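Local structure of protein BIM1 (Saccharomyces cerevisiae, 2QJX) at residues T17-L22 and C40-S45. The protein binds microtubules, including their plus ends, and is represented here by its calponin-homology domain, one part of a longer chain of the MAPRE (EB1) family. Numbering follows the deposited sequence.
Sequences TWLNGL and CQIMDS
The indole of W18 meets I42 across the two helices: I42 CD1 approaches ring atom CZ3 obliquely at 4.2 Å, while L22 CD2 of the ring's own helix lies over one face, 3.4 Å above the plane and offset toward the rim. Outside the pair, W109 of helix 95-112 packs edge-to-face with this indole and K106 adds a cation-pi contact, a setting that suits a broad, polarisable ring. W18 CG stands anti to the backbone N (chi1 169°), which brings the six-membered ring close to the I42 methyl. The segment axes come no closer than 11.7 Å, so side chains from both helices must fill the gap. With CG1 anti to its carbonyl carbon and an extended chi2 of -179°, I42 sends its ethyl arm to L19, crossing it at about a right angle, CD1 to CD1 at 3.7 Å; branched apolar ends suit this buried spot. L22, between ring face and I42, is looser, CD2 to I42 CG1 4.5 Å. The S45 OG to I42 O bond, unusually short, stays within its helix. L102 and L23 also touch I42, placing it in the all-helical core of the calponin-homology domain. With no hydrogen bond across the helices and about 150 Å² buried, this contact relies on apolar shape and dispersion.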
# COMPACT_ATOMS: atom_id res chain seq x y z
N THR A 17 -3.65 -9.88 -8.73
CA THR A 17 -2.58 -10.44 -9.53
C THR A 17 -1.54 -9.36 -9.82
O THR A 17 -0.34 -9.60 -9.74
CB THR A 17 -3.13 -11.02 -10.85
OG1 THR A 17 -3.94 -12.17 -10.56
CG2 THR A 17 -2.00 -11.42 -11.78
N TRP A 18 -2.01 -8.15 -10.13
CA TRP A 18 -1.12 -7.03 -10.41
C TRP A 18 -0.28 -6.71 -9.18
O TRP A 18 0.93 -6.59 -9.26
CB TRP A 18 -1.92 -5.78 -10.80
CG TRP A 18 -1.09 -4.52 -10.83
CD1 TRP A 18 -0.19 -4.15 -11.80
CD2 TRP A 18 -1.07 -3.48 -9.85
NE1 TRP A 18 0.38 -2.94 -11.48
CE2 TRP A 18 -0.14 -2.50 -10.29
CE3 TRP A 18 -1.75 -3.27 -8.64
CZ2 TRP A 18 0.12 -1.34 -9.56
CZ3 TRP A 18 -1.48 -2.11 -7.92
CH2 TRP A 18 -0.55 -1.16 -8.39
N LEU A 19 -0.95 -6.56 -8.04
CA LEU A 19 -0.28 -6.23 -6.79
C LEU A 19 0.74 -7.29 -6.36
O LEU A 19 1.85 -6.96 -5.94
CB LEU A 19 -1.31 -6.05 -5.67
CG LEU A 19 -0.76 -5.66 -4.29
CD1 LEU A 19 -0.17 -4.27 -4.37
CD2 LEU A 19 -1.89 -5.71 -3.27
N ASN A 20 0.35 -8.56 -6.46
CA ASN A 20 1.24 -9.64 -6.06
C ASN A 20 2.51 -9.66 -6.90
O ASN A 20 3.59 -9.93 -6.37
CB ASN A 20 0.53 -11.00 -6.15
CG ASN A 20 -0.43 -11.23 -5.00
OD1 ASN A 20 -0.27 -10.68 -3.91
ND2 ASN A 20 -1.43 -12.07 -5.23
N GLY A 21 2.39 -9.38 -8.19
CA GLY A 21 3.56 -9.38 -9.05
C GLY A 21 4.42 -8.16 -8.78
O GLY A 21 5.64 -8.24 -8.74
N LEU A 22 3.76 -7.02 -8.59
CA LEU A 22 4.45 -5.76 -8.34
C LEU A 22 5.30 -5.78 -7.07
O LEU A 22 6.46 -5.36 -7.09
CB LEU A 22 3.43 -4.62 -8.22
CG LEU A 22 4.00 -3.23 -7.92
CD1 LEU A 22 4.74 -2.71 -9.14
CD2 LEU A 22 2.87 -2.28 -7.56
N CYS A 40 1.45 1.39 1.63
CA CYS A 40 2.68 2.12 1.90
C CYS A 40 3.75 1.79 0.88
O CYS A 40 4.40 2.68 0.35
CB CYS A 40 3.23 1.78 3.29
SG CYS A 40 2.36 2.57 4.66
N GLN A 41 3.95 0.50 0.61
CA GLN A 41 4.99 0.12 -0.33
C GLN A 41 4.69 0.50 -1.77
O GLN A 41 5.61 0.70 -2.56
CB GLN A 41 5.34 -1.37 -0.24
CG GLN A 41 6.52 -1.71 -1.14
CD GLN A 41 7.29 -2.93 -0.70
OE1 GLN A 41 6.71 -3.91 -0.24
NE2 GLN A 41 8.60 -2.88 -0.86
N ILE A 42 3.42 0.59 -2.14
CA ILE A 42 3.11 1.01 -3.50
C ILE A 42 3.62 2.44 -3.61
O ILE A 42 4.24 2.83 -4.60
CB ILE A 42 1.60 0.99 -3.80
CG1 ILE A 42 1.11 -0.46 -3.88
CG2 ILE A 42 1.32 1.70 -5.12
CD1 ILE A 42 -0.36 -0.59 -4.20
N MSE A 43 3.36 3.23 -2.57
CA MSE A 43 3.83 4.62 -2.57
C MSE A 43 5.35 4.66 -2.54
O MSE A 43 5.96 5.57 -3.11
CB MSE A 43 3.25 5.38 -1.37
CG MSE A 43 1.73 5.56 -1.44
SE MSE A 43 1.11 6.56 -3.00
CE MSE A 43 1.22 8.35 -2.28
N ASP A 44 5.99 3.69 -1.90
CA ASP A 44 7.45 3.67 -1.86
C ASP A 44 8.00 3.39 -3.26
O ASP A 44 9.01 3.97 -3.66
CB ASP A 44 7.98 2.61 -0.88
CG ASP A 44 9.49 2.71 -0.66
OD1 ASP A 44 9.94 3.80 -0.26
OD2 ASP A 44 10.22 1.71 -0.87
N SER A 45 7.34 2.52 -4.02
CA SER A 45 7.82 2.21 -5.37
C SER A 45 7.80 3.47 -6.24
O SER A 45 8.62 3.62 -7.16
CB SER A 45 6.97 1.12 -6.02
OG SER A 45 5.66 1.57 -6.29